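Local coordinates for protein HI1317 (Haemophilus influenzae, PDB 1JOV) that probably interconverts the alpha and beta anomers of glucose 6-phosphate, as a member of the glucose-6-phosphate 1-epimerase family, at residues H150-I155 with M244-T249; Q52-L57 with R211-H216; N190-Y195 with V224-W229; E162-P167 with Q203-S208. All coordinates share one frame; numbering follows the deposited sequence. Where two conformers were deposited one is given.

How the contacts relate
The centre of contact 1 lies about 7 Å from the centre of the chain; this contact joins two neighbouring strands and holds the predicted active-site residues His150 and Glu248. Contact 3 belongs to the same sheet: strand 222-227 runs beside strand 244-251, with Glu248 N 2.9 Å from Val224 O, and Trp226 comes about 4 Å from His150, side chain to side chain. Strand 211-218 of contact 2 runs beside strand 201-206 of contact 4 in another sheet, Ile213 O lying 2.8 Å from Ile204 N. That sheet backs contact 1 through Phe153 on Ile204 and Leu245 on Val163. Contact 2 also meets contact 1 through its loop, Asp53 O being 2.9 Å from Asn154 ND2. Contacts 2 and 3 do not touch.

Contact 1. Residues H150-I155 with M244-T249; sequences HTYFNI and MLCLET
Thr151 and Leu247 are joined through a water that three groups hold: Thr151 OG1 at 2.7 Å, Thr249 OG1, and the carbonyl oxygen of Leu247, to which the water donates. Phe153 N gives to Leu245 O at 2.8 Å and Leu245 N returns to Phe153 O, while the bond from Leu247 N to Thr151 O is weak. On the Tyr152 side of this antiparallel pair, Cys246 SG sits over the tyrosine ring, 3.5 Å from its centroid. Met244 CE meets that ring's edge, 3.5 Å from Tyr152 CD2, and the phenol oxygen bonds to Arg70. CG of His150 is anti to its backbone N (chi1 -169°), beside the carbonyl carbon, where the ring lies alongside the Glu248 side chain, ring and carboxylate planes 23° apart. Glu248 OE2 lies over the ring face, 3.1 Å from His150 NE2, at an angle too poor for a hydrogen bond. This stacked imidazole and carboxylate are the predicted active-site pair, consistent with an aldose 1-epimerase of the galactose-mutarotase-like beta-sandwich.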
loop_
_atom_site.group_PDB
_atom_site.type_symbol
_atom_site.label_atom_id
_atom_site.label_comp_id
_atom_site.label_asym_id
_atom_site.label_seq_id
_atom_site.Cartn_x
_atom_site.Cartn_y
_atom_site.Cartn_z
ATOM N N HIS A 150 0.693 -1.311 3.588
ATOM C CA HIS A 150 0.738 -2.700 3.150
ATOM C C HIS A 150 0.717 -2.890 1.629
ATOM O O HIS A 150 -0.199 -3.487 1.048
ATOM C CB HIS A 150 -0.426 -3.322 3.849
ATOM C CG HIS A 150 -0.543 -4.844 3.839
ATOM N ND1 HIS A 150 -0.573 -5.593 2.701
ATOM C CD2 HIS A 150 -0.658 -5.705 4.882
ATOM C CE1 HIS A 150 -0.767 -6.860 3.029
ATOM N NE2 HIS A 150 -0.820 -6.933 4.331
ATOM N N THR A 151 1.751 -2.351 1.043
ATOM C CA THR A 151 1.778 -2.212 -0.431
ATOM C C THR A 151 1.789 -3.555 -1.202
ATOM O O THR A 151 2.639 -4.409 -0.975
ATOM C CB THR A 151 3.022 -1.378 -0.843
ATOM O OG1 THR A 151 3.093 -0.199 -0.004
ATOM C CG2 THR A 151 2.942 -0.921 -2.412
ATOM N N TYR A 152 0.813 -3.637 -2.106
ATOM C CA TYR A 152 0.738 -4.803 -3.021
ATOM C C TYR A 152 1.277 -4.391 -4.344
ATOM O O TYR A 152 0.677 -3.569 -5.108
ATOM C CB TYR A 152 -0.714 -5.340 -3.243
ATOM C CG TYR A 152 -1.442 -5.893 -2.107
ATOM C CD1 TYR A 152 -1.938 -5.101 -1.062
ATOM C CD2 TYR A 152 -1.810 -7.228 -2.128
ATOM C CE1 TYR A 152 -2.677 -5.688 0.018
ATOM C CE2 TYR A 152 -2.514 -7.797 -1.091
ATOM C CZ TYR A 152 -2.982 -7.051 -0.044
ATOM O OH TYR A 152 -3.725 -7.643 0.959
ATOM N N PHE A 153 2.452 -4.981 -4.652
ATOM C CA PHE A 153 3.102 -4.633 -5.934
ATOM C C PHE A 153 2.689 -5.627 -7.027
ATOM O O PHE A 153 2.435 -6.800 -6.750
ATOM C CB PHE A 153 4.611 -4.638 -5.823
ATOM C CG PHE A 153 5.110 -3.614 -4.912
ATOM C CD1 PHE A 153 5.223 -2.314 -5.337
ATOM C CD2 PHE A 153 5.428 -3.955 -3.620
ATOM C CE1 PHE A 153 5.673 -1.305 -4.419
ATOM C CE2 PHE A 153 5.824 -3.039 -2.748
ATOM C CZ PHE A 153 6.022 -1.680 -3.136
ATOM N N ASN A 154 2.436 -5.080 -8.211
ATOM C CA ASN A 154 1.974 -5.829 -9.361
ATOM C C ASN A 154 3.242 -6.401 -10.090
ATOM O O ASN A 154 4.120 -5.628 -10.512
ATOM C CB ASN A 154 1.218 -4.854 -10.293
ATOM C CG ASN A 154 0.495 -5.543 -11.490
ATOM O OD1 ASN A 154 -0.050 -6.638 -11.376
ATOM N ND2 ASN A 154 0.445 -4.832 -12.616
ATOM N N ILE A 155 3.247 -7.708 -10.335
ATOM C CA ILE A 155 4.420 -8.304 -10.987
ATOM C C ILE A 155 3.985 -9.316 -12.051
ATOM O O ILE A 155 2.852 -9.830 -11.975
ATOM C CB ILE A 155 5.271 -9.012 -9.926
ATOM C CG1 ILE A 155 4.400 -9.950 -9.121
ATOM C CG2 ILE A 155 6.020 -8.032 -9.018
ATOM C CD1 ILE A 155 5.054 -11.031 -8.481
ATOM N N MET A 244 1.392 -10.841 -7.622
ATOM C CA MET A 244 1.523 -9.826 -6.550
ATOM C C MET A 244 2.643 -10.219 -5.581
ATOM O O MET A 244 3.108 -11.366 -5.517
ATOM C CB MET A 244 0.227 -9.681 -5.786
ATOM C CG MET A 244 -0.278 -10.948 -5.192
ATOM S SD MET A 244 0.453 -11.424 -3.661
ATOM C CE MET A 244 -0.617 -10.519 -2.689
ATOM N N LEU A 245 3.138 -9.208 -4.893
ATOM C CA LEU A 245 4.030 -9.397 -3.780
ATOM C C LEU A 245 3.887 -8.153 -2.885
ATOM O O LEU A 245 3.978 -7.015 -3.366
ATOM C CB LEU A 245 5.451 -9.535 -4.243
ATOM C CG LEU A 245 6.546 -9.691 -3.196
ATOM C CD1 LEU A 245 6.161 -10.906 -2.341
ATOM C CD2 LEU A 245 7.922 -9.880 -3.864
ATOM N N CYS A 246 3.731 -8.408 -1.602
ATOM C CA CYS A 246 3.735 -7.284 -0.631
ATOM C C CYS A 246 5.091 -7.050 0.028
ATOM O O CYS A 246 5.691 -7.976 0.580
ATOM C CB CYS A 246 2.702 -7.557 0.434
ATOM S SG CYS A 246 0.996 -7.389 -0.169
ATOM N N LEU A 247 5.548 -5.791 -0.008
ATOM C CA LEU A 247 6.762 -5.324 0.673
ATOM C C LEU A 247 6.238 -4.107 1.473
ATOM O O LEU A 247 6.143 -3.000 0.931
ATOM C CB LEU A 247 7.914 -4.988 -0.258
ATOM C CG LEU A 247 9.246 -5.140 0.474
ATOM C CD1 LEU A 247 10.413 -5.148 -0.498
ATOM C CD2 LEU A 247 9.433 -4.032 1.506
ATOM N N GLU A 248 5.850 -4.351 2.696
ATOM C CA GLU A 248 5.201 -3.395 3.553
ATOM C C GLU A 248 6.129 -2.484 4.363
ATOM O O GLU A 248 7.066 -2.958 5.028
ATOM C CB GLU A 248 4.319 -4.119 4.555
ATOM C CG GLU A 248 3.414 -5.161 3.933
ATOM C CD GLU A 248 2.675 -6.049 4.922
ATOM O OE1 GLU A 248 2.509 -5.631 6.074
ATOM O OE2 GLU A 248 2.257 -7.162 4.537
ATOM N N THR A 249 5.885 -1.175 4.328
ATOM C CA THR A 249 6.614 -0.150 5.105
ATOM C C THR A 249 5.985 -0.146 6.505
ATOM O O THR A 249 4.780 0.145 6.595
ATOM C CB THR A 249 6.428 1.202 4.473
ATOM O OG1 THR A 249 6.780 1.151 3.077
ATOM C CG2 THR A 249 7.305 2.229 5.172
HETATM O O HOH W 1 5.633 -0.254 0.810
#

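Contact 2. Residues Q52-L57 with R211-H216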
loop_
_atom_site.group_PDB
_atom_site.type_symbol
_atom_site.label_atom_id
_atom_site.label_comp_id
_atom_site.label_asym_id
_atom_site.label_seq_id
_atom_site.Cartn_x
_atom_site.Cartn_y
_atom_site.Cartn_z
ATOM N N GLN A 52 2.747 -1.496 -17.251
ATOM C CA GLN A 52 1.812 -2.166 -16.387
ATOM C C GLN A 52 1.584 -1.283 -15.158
ATOM O O GLN A 52 2.483 -0.576 -14.719
ATOM C CB GLN A 52 2.380 -3.539 -15.981
ATOM C CG GLN A 52 2.581 -4.586 -17.145
ATOM C CD GLN A 52 3.942 -4.468 -17.809
ATOM O OE1 GLN A 52 4.791 -3.779 -17.303
ATOM N NE2 GLN A 52 4.150 -5.167 -18.936
ATOM N N ASP A 53 0.430 -1.419 -14.557
ATOM C CA ASP A 53 0.201 -0.751 -13.304
ATOM C C ASP A 53 1.316 -1.155 -12.304
ATOM O O ASP A 53 1.751 -2.309 -12.296
ATOM C CB ASP A 53 -1.181 -1.155 -12.740
ATOM C CG ASP A 53 -1.813 -0.252 -11.676
ATOM O OD1 ASP A 53 -1.051 0.322 -10.873
ATOM O OD2 ASP A 53 -3.060 -0.119 -11.663
ATOM N N VAL A 54 1.766 -0.234 -11.464
ATOM C CA VAL A 54 2.734 -0.560 -10.418
ATOM C C VAL A 54 2.112 -1.332 -9.274
ATOM O O VAL A 54 2.812 -2.149 -8.596
ATOM C CB VAL A 54 3.450 0.691 -9.886
ATOM C CG1 VAL A 54 4.324 0.344 -8.725
ATOM C CG2 VAL A 54 4.306 1.286 -10.992
ATOM N N LEU A 55 0.807 -1.092 -9.004
ATOM C CA LEU A 55 0.171 -1.747 -7.883
ATOM C C LEU A 55 -0.789 -2.874 -8.318
ATOM O O LEU A 55 -1.381 -2.818 -9.428
ATOM C CB LEU A 55 -0.640 -0.710 -7.126
ATOM C CG LEU A 55 0.240 0.390 -6.525
ATOM C CD1 LEU A 55 -0.675 1.411 -5.908
ATOM C CD2 LEU A 55 1.154 -0.154 -5.437
ATOM N N TRP A 56 -0.963 -3.832 -7.462
ATOM C CA TRP A 56 -1.905 -4.881 -7.786
ATOM C C TRP A 56 -3.200 -4.716 -7.040
ATOM O O TRP A 56 -3.240 -4.330 -5.828
ATOM C CB TRP A 56 -1.239 -6.232 -7.422
ATOM C CG TRP A 56 -2.096 -7.456 -7.547
ATOM C CD1 TRP A 56 -2.117 -8.329 -8.669
ATOM C CD2 TRP A 56 -2.864 -8.091 -6.540
ATOM N NE1 TRP A 56 -2.976 -9.366 -8.428
ATOM C CE2 TRP A 56 -3.436 -9.271 -7.131
ATOM C CE3 TRP A 56 -3.230 -7.757 -5.249
ATOM C CZ2 TRP A 56 -4.301 -10.097 -6.433
ATOM C CZ3 TRP A 56 -4.124 -8.557 -4.544
ATOM C CH2 TRP A 56 -4.615 -9.758 -5.130
ATOM N N LEU A 57 -4.286 -5.027 -7.737
ATOM C CA LEU A 57 -5.636 -4.953 -7.162
ATOM C C LEU A 57 -6.304 -6.281 -7.527
ATOM O O LEU A 57 -6.246 -6.661 -8.705
ATOM C CB LEU A 57 -6.477 -3.838 -7.756
ATOM C CG LEU A 57 -7.910 -3.741 -7.304
ATOM C CD1 LEU A 57 -7.965 -3.462 -5.759
ATOM C CD2 LEU A 57 -8.542 -2.553 -8.055
ATOM N N ARG A 211 11.259 -5.072 -15.276
ATOM C CA ARG A 211 11.419 -3.766 -14.666
ATOM C C ARG A 211 11.880 -3.937 -13.234
ATOM O O ARG A 211 11.861 -5.047 -12.692
ATOM C CB ARG A 211 10.116 -2.999 -14.642
ATOM C CG ARG A 211 9.026 -3.571 -13.736
ATOM C CD ARG A 211 7.610 -3.084 -14.121
ATOM N NE ARG A 211 6.554 -3.446 -13.163
ATOM C CZ ARG A 211 5.356 -2.851 -13.086
ATOM N NH1 ARG A 211 5.059 -1.864 -13.932
ATOM N NH2 ARG A 211 4.463 -3.249 -12.182
ATOM N N THR A 212 12.294 -2.845 -12.590
ATOM C CA THR A 212 12.607 -2.884 -11.190
ATOM C C THR A 212 11.772 -1.855 -10.449
ATOM O O THR A 212 11.795 -0.693 -10.838
ATOM C CB THR A 212 14.043 -2.443 -11.004
ATOM O OG1 THR A 212 14.856 -3.502 -11.499
ATOM C CG2 THR A 212 14.436 -2.425 -9.533
ATOM N N ILE A 213 11.110 -2.301 -9.410
ATOM C CA ILE A 213 10.366 -1.386 -8.559
ATOM C C ILE A 213 11.297 -0.998 -7.432
ATOM O O ILE A 213 11.609 -1.827 -6.562
ATOM C CB ILE A 213 9.080 -2.051 -8.032
ATOM C CG1 ILE A 213 8.132 -2.440 -9.161
ATOM C CG2 ILE A 213 8.372 -1.147 -7.036
ATOM C CD1 ILE A 213 6.767 -2.892 -8.696
ATOM N N ALA A 214 11.736 0.257 -7.424
ATOM C CA ALA A 214 12.683 0.674 -6.359
ATOM C C ALA A 214 11.926 1.335 -5.193
ATOM O O ALA A 214 11.025 2.126 -5.471
ATOM C CB ALA A 214 13.655 1.630 -6.913
ATOM N N LEU A 215 12.318 1.055 -3.944
ATOM C CA LEU A 215 11.575 1.607 -2.775
ATOM C C LEU A 215 12.491 2.370 -1.858
ATOM O O LEU A 215 13.523 1.824 -1.419
ATOM C CB LEU A 215 10.859 0.527 -1.960
ATOM C CG LEU A 215 9.939 -0.309 -2.793
ATOM C CD1 LEU A 215 9.383 -1.434 -2.113
ATOM C CD2 LEU A 215 8.903 0.615 -3.521
ATOM N N HIS A 216 12.138 3.633 -1.577
ATOM C CA HIS A 216 12.878 4.434 -0.583
ATOM C C HIS A 216 11.937 4.700 0.601
ATOM O O HIS A 216 11.058 5.576 0.477
ATOM C CB HIS A 216 13.355 5.735 -1.198
ATOM C CG HIS A 216 14.464 6.399 -0.437
ATOM N ND1 HIS A 216 15.294 7.345 -1.004
ATOM C CD2 HIS A 216 14.888 6.247 0.844
ATOM C CE1 HIS A 216 16.175 7.753 -0.105
ATOM N NE2 HIS A 216 15.952 7.103 1.025
HETATM O O HOH W 2 6.210 -1.075 -16.595
#
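Arg211 turns CG into the position between its backbone N and carbonyl carbon (chi1 67°), and from there the chain runs extended to NE, carrying the guanidinium to the backbone of Gln52 and Asp53. NH1 of Arg211 gives to Gln52 O at 3.0 Å, arriving from above that carbonyl plane. NH2 of Arg211 gives to Asp53 O at 2.9 Å in a straighter bond (166° at the hydrogen). Both acceptors lie near the guanidinium plane, which fixes its rotation. The edge of the guanidinium thus fastens the loop between strands 41-47 and 75-76 to strand 211-218 of the large antiparallel sheet of the beta-sandwich. Asn154 ties the two together further: its carbonyl oxygen takes a bond from Arg211 NH2, and its ND2 donates to Asp53 O. A water links Arg211 NH1 to Gln52 OE1, less certainly because Gln52 was modelled in two conformers. Beside the polar part, Val54 and Ile213 lie flank to flank and head opposite ways, Val54 CG1 lying 4.1 Å from Ile213 CD1, and Ile266 packs against both. Asp53 shapes the loop by an Asx turn: its OD1 accepts from Leu55 N at 3.0 Å and from Trp45 N, while its OD2 bonds to Ser44 OG.

Contact 3. Residues N190-Y195 with V224-W229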
loop_
_atom_site.group_PDB
_atom_site.type_symbol
_atom_site.label_atom_id
_atom_site.label_comp_id
_atom_site.label_asym_id
_atom_site.label_seq_id
_atom_site.Cartn_x
_atom_site.Cartn_y
_atom_site.Cartn_z
ATOM N N ASN A 190 4.934 -19.805 0.400
ATOM C CA ASN A 190 4.284 -18.863 1.339
ATOM C C ASN A 190 5.295 -18.211 2.235
ATOM O O ASN A 190 5.970 -18.897 3.029
ATOM C CB ASN A 190 3.236 -19.552 2.166
ATOM C CG ASN A 190 2.539 -18.659 3.128
ATOM O OD1 ASN A 190 1.761 -19.165 3.956
ATOM N ND2 ASN A 190 2.725 -17.327 2.998
ATOM N N VAL A 191 5.408 -16.890 2.085
ATOM C CA VAL A 191 6.325 -16.079 2.862
ATOM C C VAL A 191 5.548 -15.019 3.634
ATOM O O VAL A 191 4.625 -14.387 3.111
ATOM C CB VAL A 191 7.392 -15.395 1.994
ATOM C CG1 VAL A 191 8.331 -14.449 2.802
ATOM C CG2 VAL A 191 8.268 -16.384 1.201
ATOM N N ASP A 192 5.820 -14.929 4.928
ATOM C CA ASP A 192 5.152 -13.983 5.827
ATOM C C ASP A 192 6.184 -13.591 6.906
ATOM O O ASP A 192 6.103 -14.049 8.057
ATOM C CB ASP A 192 3.837 -14.516 6.415
ATOM C CG ASP A 192 2.964 -13.401 7.040
ATOM O OD1 ASP A 192 3.460 -12.261 7.116
ATOM O OD2 ASP A 192 1.784 -13.524 7.422
ATOM N N CYS A 193 7.093 -12.700 6.539
ATOM C CA CYS A 193 8.198 -12.440 7.436
ATOM C C CYS A 193 8.505 -10.986 7.712
ATOM O O CYS A 193 8.411 -10.130 6.835
ATOM C CB CYS A 193 9.442 -13.174 6.944
ATOM S SG CYS A 193 10.292 -12.385 5.586
ATOM N N ILE A 194 8.884 -10.705 8.932
ATOM C CA ILE A 194 9.180 -9.360 9.362
ATOM C C ILE A 194 10.667 -9.107 9.474
ATOM O O ILE A 194 11.349 -9.725 10.307
ATOM C CB ILE A 194 8.546 -9.095 10.730
ATOM C CG1 ILE A 194 7.067 -9.496 10.721
ATOM C CG2 ILE A 194 8.672 -7.630 11.123
ATOM C CD1 ILE A 194 6.422 -9.489 12.095
ATOM N N TYR A 195 11.186 -8.218 8.656
ATOM C CA TYR A 195 12.557 -7.797 8.736
ATOM C C TYR A 195 12.716 -6.488 9.511
ATOM O O TYR A 195 11.858 -5.605 9.474
ATOM C CB TYR A 195 13.106 -7.422 7.367
ATOM C CG TYR A 195 13.308 -8.526 6.327
ATOM C CD1 TYR A 195 12.250 -9.011 5.571
ATOM C CD2 TYR A 195 14.576 -9.036 6.064
ATOM C CE1 TYR A 195 12.429 -9.969 4.577
ATOM C CE2 TYR A 195 14.764 -9.979 5.090
ATOM C CZ TYR A 195 13.704 -10.462 4.342
ATOM O OH TYR A 195 13.936 -11.429 3.341
ATOM N N VAL A 224 7.728 -5.835 6.112
ATOM C CA VAL A 224 7.070 -7.124 6.086
ATOM C C VAL A 224 7.032 -7.649 4.624
ATOM O O VAL A 224 6.575 -6.958 3.682
ATOM C CB VAL A 224 5.635 -6.985 6.664
ATOM C CG1 VAL A 224 4.840 -8.298 6.616
ATOM C CG2 VAL A 224 5.640 -6.480 8.124
ATOM N N LEU A 225 7.541 -8.851 4.391
ATOM C CA LEU A 225 7.544 -9.370 3.025
ATOM C C LEU A 225 6.526 -10.465 3.057
ATOM O O LEU A 225 6.619 -11.339 3.921
ATOM C CB LEU A 225 8.914 -9.930 2.689
ATOM C CG LEU A 225 9.081 -10.483 1.271
ATOM C CD1 LEU A 225 8.954 -9.403 0.215
ATOM C CD2 LEU A 225 10.501 -11.133 1.216
ATOM N N TRP A 226 5.531 -10.421 2.141
ATOM C CA TRP A 226 4.401 -11.368 2.212
ATOM C C TRP A 226 3.826 -11.800 0.851
ATOM O O TRP A 226 3.559 -10.978 0.010
ATOM C CB TRP A 226 3.220 -10.784 2.947
ATOM C CG TRP A 226 2.005 -11.655 2.998
ATOM C CD1 TRP A 226 1.897 -12.932 3.530
ATOM C CD2 TRP A 226 0.726 -11.381 2.385
ATOM N NE1 TRP A 226 0.624 -13.411 3.362
ATOM C CE2 TRP A 226 -0.126 -12.465 2.686
ATOM C CE3 TRP A 226 0.183 -10.264 1.700
ATOM C CZ2 TRP A 226 -1.435 -12.514 2.240
ATOM C CZ3 TRP A 226 -1.135 -10.314 1.255
ATOM C CH2 TRP A 226 -1.948 -11.402 1.552
ATOM N N ASN A 227 3.607 -13.120 0.673
ATOM C CA ASN A 227 2.954 -13.717 -0.517
ATOM C C ASN A 227 2.257 -14.960 0.014
ATOM O O ASN A 227 2.898 -15.793 0.642
ATOM C CB ASN A 227 3.954 -14.001 -1.666
ATOM C CG ASN A 227 3.239 -14.513 -2.955
ATOM O OD1 ASN A 227 2.637 -15.611 -2.931
ATOM N ND2 ASN A 227 3.193 -13.683 -4.010
ATOM N N PRO A 228 0.950 -15.031 -0.108
ATOM C CA PRO A 228 0.179 -16.091 0.525
ATOM C C PRO A 228 0.387 -17.447 -0.206
ATOM O O PRO A 228 0.012 -18.508 0.319
ATOM C CB PRO A 228 -1.272 -15.618 0.343
ATOM C CG PRO A 228 -1.249 -14.776 -0.891
ATOM C CD PRO A 228 0.092 -14.135 -0.894
ATOM N N TRP A 229 0.896 -17.373 -1.409
ATOM C CA TRP A 229 1.232 -18.556 -2.196
ATOM C C TRP A 229 -0.049 -19.410 -2.330
ATOM O O TRP A 229 -1.017 -18.980 -2.959
ATOM C CB TRP A 229 2.464 -19.265 -1.579
ATOM C CG TRP A 229 3.083 -20.315 -2.460
ATOM C CD1 TRP A 229 2.829 -21.658 -2.402
ATOM C CD2 TRP A 229 4.034 -20.125 -3.519
ATOM N NE1 TRP A 229 3.550 -22.326 -3.360
ATOM C CE2 TRP A 229 4.329 -21.416 -4.035
ATOM C CE3 TRP A 229 4.688 -19.000 -4.076
ATOM C CZ2 TRP A 229 5.150 -21.610 -5.103
ATOM C CZ3 TRP A 229 5.575 -19.213 -5.125
ATOM C CH2 TRP A 229 5.780 -20.516 -5.629
#
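Leu225 and Tyr195 form the buried part of the contact, on the face shared with Val191 and Cys193. Their side chains lie alongside, pointing the same way, and Leu225 CB meets the edge of the tyrosine ring, 4.0 Å from CE1 of Tyr195. Leu166 covers the same tyrosine. Cys193 N gives to Leu225 O at 3.0 Å, and Leu225 N returns to Cys193 O. Strands 191-196 and 222-227 are thus neighbours in an antiparallel sheet, to which strand 169-172 adds on the far side of 191-196; a disulfide between Cys193 and Cys170 has been seen in this protein. On the opposite face Asp192, Ile194 and Trp226 are partly exposed, though Val224 is buried against Glu248. There Trp226 crosses the Asp192 carboxylate at a slant, its CD1 3.7 Å from Asp192 CG and 3.1 Å from Val191 O. At the strand end Asn227 O receives two donors, Val191 N at 3.1 Å and Asn190 ND2 in a weak bond (127°), while Asn227 OD1 accepts from Trp229 N in an Asx turn.

Contact 4. Residues E162-P167 with Q203-S208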
loop_
_atom_site.group_PDB
_atom_site.type_symbol
_atom_site.label_atom_id
_atom_site.label_comp_id
_atom_site.label_asym_id
_atom_site.label_seq_id
_atom_site.Cartn_x
_atom_site.Cartn_y
_atom_site.Cartn_z
ATOM N N GLU A 162 13.013 -11.045 -7.806
ATOM C CA GLU A 162 13.960 -11.101 -6.695
ATOM C C GLU A 162 13.767 -9.841 -5.918
ATOM O O GLU A 162 13.573 -8.768 -6.481
ATOM C CB GLU A 162 15.443 -11.225 -7.082
ATOM C CG GLU A 162 15.777 -12.288 -8.117
ATOM C CD GLU A 162 17.202 -12.125 -8.654
ATOM O OE1 GLU A 162 18.109 -11.683 -7.898
ATOM O OE2 GLU A 162 17.445 -12.404 -9.848
ATOM N N VAL A 163 13.939 -10.007 -4.614
ATOM C CA VAL A 163 13.816 -8.949 -3.654
ATOM C C VAL A 163 15.238 -8.620 -3.194
ATOM O O VAL A 163 15.900 -9.447 -2.577
ATOM C CB VAL A 163 12.970 -9.388 -2.490
ATOM C CG1 VAL A 163 12.684 -8.151 -1.695
ATOM C CG2 VAL A 163 11.571 -9.942 -2.966
ATOM N N GLN A 164 15.690 -7.444 -3.556
ATOM C CA GLN A 164 17.016 -6.966 -3.223
ATOM C C GLN A 164 17.060 -6.012 -2.043
ATOM O O GLN A 164 16.160 -5.172 -1.880
ATOM C CB GLN A 164 17.596 -6.222 -4.413
ATOM C CG GLN A 164 17.394 -6.882 -5.782
ATOM C CD GLN A 164 17.964 -6.057 -6.934
ATOM O OE1 GLN A 164 18.521 -6.617 -7.895
ATOM N NE2 GLN A 164 17.815 -4.736 -6.859
ATOM N N GLY A 165 18.114 -6.119 -1.226
ATOM C CA GLY A 165 18.300 -5.149 -0.163
ATOM C C GLY A 165 17.769 -5.440 1.222
ATOM O O GLY A 165 18.006 -4.654 2.131
ATOM N N LEU A 166 17.103 -6.574 1.433
ATOM C CA LEU A 166 16.692 -6.904 2.792
ATOM C C LEU A 166 17.799 -7.664 3.572
ATOM O O LEU A 166 18.739 -8.177 2.978
ATOM C CB LEU A 166 15.357 -7.680 2.744
ATOM C CG LEU A 166 14.110 -6.848 2.343
ATOM C CD1 LEU A 166 12.906 -7.761 2.122
ATOM C CD2 LEU A 166 13.807 -5.800 3.411
ATOM N N PRO A 167 17.681 -7.737 4.889
ATOM C CA PRO A 167 18.718 -8.324 5.763
ATOM C C PRO A 167 18.815 -9.823 5.407
ATOM O O PRO A 167 17.988 -10.323 4.618
ATOM C CB PRO A 167 18.042 -8.240 7.123
ATOM C CG PRO A 167 17.389 -6.880 7.110
ATOM C CD PRO A 167 16.912 -6.660 5.670
ATOM N N GLN A 203 14.470 -3.208 -3.184
ATOM C CA GLN A 203 13.886 -3.092 -4.520
ATOM C C GLN A 203 13.372 -4.424 -5.000
ATOM O O GLN A 203 13.717 -5.464 -4.451
ATOM C CB GLN A 203 14.784 -2.316 -5.501
ATOM C CG GLN A 203 16.184 -2.758 -5.670
ATOM C CD GLN A 203 17.109 -2.285 -4.564
ATOM O OE1 GLN A 203 17.032 -1.134 -4.080
ATOM N NE2 GLN A 203 17.992 -3.170 -4.152
ATOM N N ILE A 204 12.445 -4.419 -5.946
ATOM C CA ILE A 204 11.868 -5.649 -6.363
ATOM C C ILE A 204 12.151 -5.809 -7.829
ATOM O O ILE A 204 11.685 -5.046 -8.658
ATOM C CB ILE A 204 10.358 -5.545 -6.179
ATOM C CG1 ILE A 204 9.976 -5.547 -4.695
ATOM C CG2 ILE A 204 9.716 -6.660 -6.919
ATOM C CD1 ILE A 204 8.360 -5.339 -4.447
ATOM N N LEU A 205 12.972 -6.794 -8.115
ATOM C CA LEU A 205 13.357 -7.089 -9.465
ATOM C C LEU A 205 12.351 -8.019 -10.090
ATOM O O LEU A 205 12.093 -9.106 -9.560
ATOM C CB LEU A 205 14.751 -7.701 -9.489
ATOM C CG LEU A 205 15.365 -8.023 -10.847
ATOM C CD1 LEU A 205 15.159 -6.865 -11.805
ATOM C CD2 LEU A 205 16.847 -8.329 -10.694
ATOM N N ASP A 206 11.789 -7.589 -11.210
ATOM C CA ASP A 206 10.810 -8.365 -11.946
ATOM C C ASP A 206 11.331 -8.608 -13.390
ATOM O O ASP A 206 11.534 -7.641 -14.185
ATOM C CB ASP A 206 9.431 -7.665 -11.924
ATOM C CG ASP A 206 8.340 -8.475 -12.550
ATOM O OD1 ASP A 206 8.617 -9.536 -13.145
ATOM O OD2 ASP A 206 7.128 -8.133 -12.481
ATOM N N LYS A 207 11.588 -9.888 -13.677
ATOM C CA LYS A 207 12.189 -10.350 -14.932
ATOM C C LYS A 207 11.027 -10.911 -15.793
ATOM O O LYS A 207 11.234 -11.391 -16.904
ATOM C CB LYS A 207 13.181 -11.468 -14.642
ATOM C CG LYS A 207 14.538 -10.990 -14.140
ATOM C CD LYS A 207 15.355 -12.153 -13.620
ATOM C CE LYS A 207 14.726 -12.720 -12.351
ATOM N NZ LYS A 207 15.194 -14.088 -11.960
ATOM N N SER A 208 9.809 -10.910 -15.264
ATOM C CA SER A 208 8.664 -11.213 -16.117
ATOM C C SER A 208 8.161 -9.923 -16.832
ATOM O O SER A 208 8.040 -9.874 -18.057
ATOM C CB SER A 208 7.561 -11.935 -15.344
ATOM O OG SER A 208 6.426 -12.192 -16.148
#
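Gln164 crosses the side chain of Gln203 at about a right angle; their amide ends are modelled with doubt. Next along the same face, Leu205 CB lies beside the backbone of Glu162, 3.4 Å from Glu162 O. The other face is apolar: Val163 and Ile204 point inward, where Val163 packs on Leu245 and Leu247 and Ile204 on Phe153. Between the faces, the antiparallel strands exchange two pairs of backbone bonds: Glu162 N gives to Leu205 O at 2.8 Å and Leu205 N returns to Glu162 O, while Gln164 N gives to Gln203 O at 2.9 Å and Gln203 N returns to Gln164 O. Gly165 then leaves the strand with a positive phi (94°), a conformation that suits glycine. At the other end Asp206 OD1 accepts from Ser208 N at 2.8 Å in an Asx turn and also from Phe209 N. Glu162 OE2 and Lys207 NZ make a salt bridge of 3.5 Å, with Glu162 modelled in two conformers. Such a long charge pair at the surface probably adds little, so this outermost strand, 161-164, is probably held onto its sheet mainly by the backbone bonds and the apolar face.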